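Local coordinates for protein transcriptional activator of comK gene (Bacillus halodurans, PDB 2HQB) that probably activates expression of the competence gene comK, and as a BMP-family lipoprotein with a periplasmic-binding-protein-like fold may bind a small ligand, at residues S124-G130 with E180-Y186; E27-I32 with D231-V235. All blocks are in the same frame, centred on the assembly; numbering follows the deposited sequence.

Contact 1: residues S124-G130 with E180-Y186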
loop_
_atom_site.group_PDB
_atom_site.type_symbol
_atom_site.label_atom_id
_atom_site.label_comp_id
_atom_site.label_asym_id
_atom_site.label_seq_id
_atom_site.Cartn_x
_atom_site.Cartn_y
_atom_site.Cartn_z
ATOM N N SER A 124 18.942 -13.307 -6.118
ATOM C CA SER A 124 19.928 -12.508 -6.804
ATOM C C SER A 124 21.160 -13.299 -7.139
ATOM O O SER A 124 21.613 -14.153 -6.363
ATOM C CB SER A 124 20.323 -11.293 -5.968
ATOM O OG SER A 124 21.192 -10.442 -6.701
ATOM N N GLU A 125 21.687 -13.016 -8.320
ATOM C CA GLU A 125 22.902 -13.655 -8.769
ATOM C C GLU A 125 24.091 -12.828 -8.291
ATOM O O GLU A 125 25.033 -13.363 -7.718
ATOM C CB GLU A 125 22.902 -13.751 -10.281
ATOM C CG GLU A 125 22.138 -14.952 -10.809
ATOM C CD GLU A 125 22.880 -16.257 -10.585
ATOM O OE1 GLU A 125 22.954 -16.716 -9.421
ATOM O OE2 GLU A 125 23.400 -16.813 -11.582
ATOM N N THR A 126 24.013 -11.515 -8.502
ATOM C CA THR A 126 25.069 -10.595 -8.114
ATOM C C THR A 126 25.018 -10.153 -6.672
ATOM O O THR A 126 25.736 -9.234 -6.290
ATOM C CB THR A 126 25.024 -9.296 -8.911
ATOM O OG1 THR A 126 24.752 -9.584 -10.279
ATOM C CG2 THR A 126 26.382 -8.559 -8.803
ATOM N N HIS A 127 24.177 -10.774 -5.863
ATOM C CA HIS A 127 24.078 -10.340 -4.478
ATOM C C HIS A 127 24.030 -8.814 -4.395
ATOM O O HIS A 127 24.643 -8.200 -3.518
ATOM C CB HIS A 127 25.255 -10.891 -3.695
ATOM C CG HIS A 127 25.097 -12.335 -3.365
ATOM N ND1 HIS A 127 24.589 -13.241 -4.269
ATOM C CD2 HIS A 127 25.304 -13.016 -2.215
ATOM C CE1 HIS A 127 24.480 -14.422 -3.688
ATOM N NE2 HIS A 127 24.906 -14.311 -2.442
ATOM N N LYS A 128 23.301 -8.226 -5.344
ATOM C CA LYS A 128 23.109 -6.785 -5.445
ATOM C C LYS A 128 21.640 -6.480 -5.757
ATOM O O LYS A 128 21.203 -6.614 -6.907
ATOM C CB LYS A 128 23.989 -6.203 -6.545
ATOM C CG LYS A 128 25.451 -6.114 -6.172
ATOM C CD LYS A 128 26.195 -5.344 -7.262
ATOM C CE LYS A 128 27.636 -5.046 -6.897
ATOM N NZ LYS A 128 28.290 -4.282 -7.991
ATOM N N VAL A 129 20.887 -6.068 -4.737
ATOM C CA VAL A 129 19.475 -5.747 -4.897
ATOM C C VAL A 129 19.295 -4.242 -4.783
ATOM O O VAL A 129 20.129 -3.554 -4.184
ATOM C CB VAL A 129 18.658 -6.378 -3.809
ATOM C CG1 VAL A 129 18.979 -7.845 -3.714
ATOM C CG2 VAL A 129 18.949 -5.672 -2.497
ATOM N N GLY A 130 18.199 -3.733 -5.348
ATOM C CA GLY A 130 17.951 -2.301 -5.296
ATOM C C GLY A 130 16.508 -1.838 -5.146
ATOM O O GLY A 130 15.555 -2.486 -5.616
ATOM N N GLU A 180 25.389 -1.229 -12.450
ATOM C CA GLU A 180 26.045 -1.447 -11.174
ATOM C C GLU A 180 25.814 -2.897 -10.810
ATOM O O GLU A 180 25.980 -3.314 -9.658
ATOM C CB GLU A 180 25.450 -0.529 -10.110
ATOM C CG GLU A 180 26.225 -0.519 -8.805
ATOM C CD GLU A 180 26.960 0.799 -8.558
ATOM O OE1 GLU A 180 27.628 0.923 -7.497
ATOM O OE2 GLU A 180 26.867 1.704 -9.424
ATOM N N GLN A 181 25.422 -3.652 -11.831
ATOM C CA GLN A 181 25.151 -5.079 -11.734
ATOM C C GLN A 181 24.062 -5.421 -10.729
ATOM O O GLN A 181 24.176 -6.400 -10.007
ATOM C CB GLN A 181 26.434 -5.852 -11.394
ATOM C CG GLN A 181 27.668 -5.434 -12.204
ATOM C CD GLN A 181 27.514 -5.618 -13.718
ATOM O OE1 GLN A 181 26.685 -4.967 -14.364
ATOM N NE2 GLN A 181 28.328 -6.510 -14.289
ATOM N N VAL A 182 23.011 -4.609 -10.679
ATOM C CA VAL A 182 21.896 -4.885 -9.778
ATOM C C VAL A 182 20.944 -5.725 -10.638
ATOM O O VAL A 182 20.696 -5.409 -11.802
ATOM C CB VAL A 182 21.195 -3.575 -9.301
ATOM C CG1 VAL A 182 20.296 -3.864 -8.116
ATOM C CG2 VAL A 182 22.220 -2.529 -8.916
ATOM N N ASP A 183 20.402 -6.790 -10.073
ATOM C CA ASP A 183 19.543 -7.663 -10.852
ATOM C C ASP A 183 18.150 -7.975 -10.280
ATOM O O ASP A 183 17.380 -8.726 -10.876
ATOM C CB ASP A 183 20.305 -8.962 -11.130
ATOM C CG ASP A 183 20.762 -9.665 -9.852
ATOM O OD1 ASP A 183 21.320 -10.783 -9.960
ATOM O OD2 ASP A 183 20.566 -9.100 -8.747
ATOM N N VAL A 184 17.837 -7.435 -9.112
ATOM C CA VAL A 184 16.523 -7.625 -8.519
ATOM C C VAL A 184 16.106 -6.233 -8.063
ATOM O O VAL A 184 16.822 -5.591 -7.284
ATOM C CB VAL A 184 16.570 -8.581 -7.324
ATOM C CG1 VAL A 184 15.167 -8.872 -6.827
ATOM C CG2 VAL A 184 17.264 -9.857 -7.730
ATOM N N PHE A 185 14.965 -5.763 -8.568
ATOM C CA PHE A 185 14.465 -4.432 -8.226
ATOM C C PHE A 185 13.107 -4.334 -7.470
ATOM O O PHE A 185 12.179 -5.151 -7.631
ATOM C CB PHE A 185 14.423 -3.581 -9.486
ATOM C CG PHE A 185 15.750 -3.477 -10.194
ATOM C CD1 PHE A 185 16.222 -4.519 -10.986
ATOM C CD2 PHE A 185 16.499 -2.305 -10.126
ATOM C CE1 PHE A 185 17.418 -4.394 -11.715
ATOM C CE2 PHE A 185 17.697 -2.166 -10.852
ATOM C CZ PHE A 185 18.152 -3.215 -11.648
ATOM N N TYR A 186 13.037 -3.328 -6.604
ATOM C CA TYR A 186 11.857 -3.046 -5.800
ATOM C C TYR A 186 11.491 -1.607 -6.140
ATOM O O TYR A 186 11.959 -0.680 -5.478
ATOM C CB TYR A 186 12.202 -3.154 -4.312
ATOM C CG TYR A 186 11.003 -3.023 -3.409
ATOM C CD1 TYR A 186 9.750 -3.536 -3.787
ATOM C CD2 TYR A 186 11.106 -2.414 -2.163
ATOM C CE1 TYR A 186 8.622 -3.443 -2.931
ATOM C CE2 TYR A 186 9.980 -2.324 -1.309
ATOM C CZ TYR A 186 8.752 -2.846 -1.710
ATOM O OH TYR A 186 7.676 -2.794 -0.861
#

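Contact 2: residues E27-I32 with D231-V235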
loop_
_atom_site.group_PDB
_atom_site.type_symbol
_atom_site.label_atom_id
_atom_site.label_comp_id
_atom_site.label_asym_id
_atom_site.label_seq_id
_atom_site.Cartn_x
_atom_site.Cartn_y
_atom_site.Cartn_z
ATOM N N GLU A 27 -12.568 -0.272 -5.960
ATOM C CA GLU A 27 -12.967 -1.623 -5.703
ATOM C C GLU A 27 -13.352 -1.808 -4.250
ATOM O O GLU A 27 -14.182 -2.644 -3.948
ATOM C CB GLU A 27 -11.886 -2.619 -6.124
ATOM C CG GLU A 27 -10.533 -2.438 -5.568
ATOM C CD GLU A 27 -9.488 -3.105 -6.460
ATOM O OE1 GLU A 27 -8.478 -3.630 -5.906
ATOM O OE2 GLU A 27 -9.681 -3.087 -7.711
ATOM N N GLY A 28 -12.772 -1.001 -3.363
ATOM C CA GLY A 28 -13.070 -1.095 -1.944
ATOM C C GLY A 28 -14.510 -0.703 -1.702
ATOM O O GLY A 28 -15.253 -1.420 -1.053
ATOM N N LEU A 29 -14.906 0.450 -2.227
ATOM C CA LEU A 29 -16.278 0.903 -2.070
ATOM C C LEU A 29 -17.203 -0.130 -2.729
ATOM O O LEU A 29 -18.248 -0.442 -2.192
ATOM C CB LEU A 29 -16.474 2.286 -2.711
ATOM C CG LEU A 29 -17.789 3.000 -2.357
ATOM C CD1 LEU A 29 -17.753 3.398 -0.896
ATOM C CD2 LEU A 29 -18.011 4.227 -3.222
ATOM N N LEU A 30 -16.818 -0.674 -3.883
ATOM C CA LEU A 30 -17.639 -1.668 -4.554
ATOM C C LEU A 30 -17.876 -2.903 -3.696
ATOM O O LEU A 30 -18.970 -3.442 -3.708
ATOM C CB LEU A 30 -17.010 -2.073 -5.879
ATOM C CG LEU A 30 -17.360 -1.038 -6.948
ATOM C CD1 LEU A 30 -16.729 -1.359 -8.318
ATOM C CD2 LEU A 30 -18.849 -1.012 -7.071
ATOM N N ASN A 31 -16.877 -3.354 -2.951
ATOM C CA ASN A 31 -17.054 -4.537 -2.124
ATOM C C ASN A 31 -17.837 -4.190 -0.864
ATOM O O ASN A 31 -18.537 -5.036 -0.307
ATOM C CB ASN A 31 -15.701 -5.154 -1.745
ATOM C CG ASN A 31 -14.891 -5.563 -2.956
ATOM O OD1 ASN A 31 -15.446 -6.046 -3.944
ATOM N ND2 ASN A 31 -13.567 -5.382 -2.887
ATOM N N ILE A 32 -17.704 -2.948 -0.404
ATOM C CA ILE A 32 -18.441 -2.493 0.766
ATOM C C ILE A 32 -19.921 -2.716 0.417
ATOM O O ILE A 32 -20.609 -3.443 1.116
ATOM C CB ILE A 32 -18.140 -0.979 1.071
ATOM C CG1 ILE A 32 -16.926 -0.860 2.002
ATOM C CG2 ILE A 32 -19.358 -0.295 1.650
ATOM C CD1 ILE A 32 -16.546 0.571 2.314
ATOM N N ASP A 231 -8.808 -2.722 -0.600
ATOM C CA ASP A 231 -10.203 -3.100 -0.789
ATOM C C ASP A 231 -10.686 -3.822 0.453
ATOM O O ASP A 231 -11.799 -3.574 0.942
ATOM C CB ASP A 231 -10.383 -3.960 -2.051
ATOM C CG ASP A 231 -9.350 -5.092 -2.171
ATOM O OD1 ASP A 231 -8.372 -5.157 -1.387
ATOM O OD2 ASP A 231 -9.530 -5.925 -3.087
ATOM N N ASP A 232 -9.828 -4.692 0.974
ATOM C CA ASP A 232 -10.146 -5.428 2.187
ATOM C C ASP A 232 -10.251 -4.520 3.396
ATOM O O ASP A 232 -11.193 -4.613 4.179
ATOM C CB ASP A 232 -9.091 -6.472 2.446
ATOM C CG ASP A 232 -9.206 -7.593 1.507
ATOM O OD1 ASP A 232 -10.063 -7.471 0.602
ATOM O OD2 ASP A 232 -8.462 -8.577 1.662
ATOM N N LEU A 233 -9.276 -3.651 3.562
ATOM C CA LEU A 233 -9.342 -2.751 4.678
ATOM C C LEU A 233 -10.634 -1.913 4.638
ATOM O O LEU A 233 -11.237 -1.661 5.685
ATOM C CB LEU A 233 -8.126 -1.832 4.686
ATOM C CG LEU A 233 -8.012 -1.170 6.046
ATOM C CD1 LEU A 233 -7.832 -2.280 7.055
ATOM C CD2 LEU A 233 -6.852 -0.193 6.089
ATOM N N TYR A 234 -11.058 -1.476 3.450
ATOM C CA TYR A 234 -12.278 -0.667 3.354
ATOM C C TYR A 234 -13.446 -1.443 3.890
ATOM O O TYR A 234 -14.166 -0.967 4.734
ATOM C CB TYR A 234 -12.607 -0.257 1.917
ATOM C CG TYR A 234 -12.062 1.090 1.526
ATOM C CD1 TYR A 234 -10.707 1.265 1.293
ATOM C CD2 TYR A 234 -12.900 2.186 1.364
ATOM C CE1 TYR A 234 -10.201 2.489 0.904
ATOM C CE2 TYR A 234 -12.396 3.414 0.975
ATOM C CZ TYR A 234 -11.041 3.554 0.746
ATOM O OH TYR A 234 -10.495 4.760 0.367
ATOM N N VAL A 235 -13.643 -2.641 3.368
ATOM C CA VAL A 235 -14.725 -3.487 3.810
ATOM C C VAL A 235 -14.555 -3.689 5.320
ATOM O O VAL A 235 -15.457 -3.394 6.086
ATOM C CB VAL A 235 -14.699 -4.822 3.012
ATOM C CG1 VAL A 235 -15.705 -5.805 3.561
ATOM C CG2 VAL A 235 -15.006 -4.525 1.539
#

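Contact 1: residues S124-G130 with E180-Y186
Asp183 and the turn that begins at Ser124 carry most of the side-chain bonding here. The CG of Asp183 lies between the backbone N and the carbonyl carbon (chi1 58°), which turns both oxygens toward residues 124-126. OD2 accepts from Ser124 OG at 2.5 Å through its syn lone pair. OD1 takes two backbone donors: Glu125 N at 2.8 Å on the syn side, slightly out of the carboxylate plane, and Thr126 N at 3.1 Å from above that plane. Three bonds thus fix the rotation of the carboxylate and tie down the turn, whose two adjacent N-H groups would probably favour the charged form of the aspartate.

The second polar grip is on carbonyls. From CG onward the Lys128 chain runs extended past residues 180 and 181 and brings NZ to Glu180 O at 3.0 Å, above the carbonyl plane. Thr126 OG1 gives Gln181 O a weak bond, and Thr126 CG2 rests against Gln181 CB.

Asp183 N bonds Lys128 O just before the strand, and then the parallel strands are joined by Gly130 N to Val184 O at 3.0 Å and Tyr186 N to Gly130 O at 2.8 Å. Val182 CG1 lies beside the backbone at Lys128 and Gly130 and over one face of the Phe185 ring, offset toward the rim; among apolar groups, Val184 CG2 meets Ser124 CB at 3.8 Å.

Gln181, with positive phi, is the C-prime residue of a Schellman motif that closes helix 167-178. Strand 184-186 begins just after Val182 and Asp183 and pairs with strand 128-133, as neighbouring parallel strands do in the alternating alpha/beta lobes of periplasmic-binding-protein folds.

Contact 2: residues E27-I32 with D231-V235
Gly28 meets Asp231 backbone to backbone, CA to CA at 3.7 Å, where the two helical segments cross at -41° with their axes 7.8 Å apart. Gly28 makes this approach possible: a CB at that position would run into Tyr234 CG. Its CA instead lies 4.0 Å from Tyr234 CB.

One turn further on, the packing passes to aliphatic groups. Val235 CG2, placed anti to its own carbonyl carbon (chi1 173° for CG1), meets Asn31 CB at 3.4 Å and lies near Ile32 N. Ile32 sends CD1 to Tyr234 O at 3.7 Å and to Tyr234 CB, coming up at the edge of the tyrosine ring near its plane, while its CG1 lies against Val235 CG2 at 4.2 Å.

The more open end of the contact is polar. Asp231 CB touches both Asn31 ND2 at 3.6 Å and Glu27 CG, and the Asn31 amide is turned 46° from the Asp231 carboxylate. Glu27 OE1 stands 3.8 Å from Asp231 OD2, a pair of like charges whose repulsion is probably eased by the salt bridge from Glu27 OE2 to Arg23. Asp231 OD1 accepts from Asp232 N, which lies above the carboxylate plane. With an alanine here in place of Asp231, the amide of Asp232 would probably be left without its side-chain acceptor, and the carboxylate beside Glu27 and Asn31 would be gone.

Beneath the pair lies the parallel sheet. Leu29 and Ile32 pack on strands 7-11 and 39-43, at Val8 and Val40, and the Tyr234 ring reaches Leu10 and meets Phe68 and Phe93, so that helices 23-35 and 230-240 lie side by side over the same sheet.

How the contacts relate
The two contacts sit on opposite sides of the chain's centre, their centres 36 Å apart and their nearest atoms about 16 Å apart, without touching. Contact 1 joins adjacent strands within the mixed sheet, whereas contact 2 packs two helices against the six-stranded parallel sheet. Along the chain, segment 27-32 comes first, both segments of contact 1 follow, and 231-235 comes last: the chain leaves the parallel-sheet lobe, builds most of the other, and returns. Helix 230-240 therefore brings late sequence back against the early helix 23-35. Such a two-lobed arrangement is consistent with the periplasmic-binding-protein clan, whose members typically hold ligand between lobes.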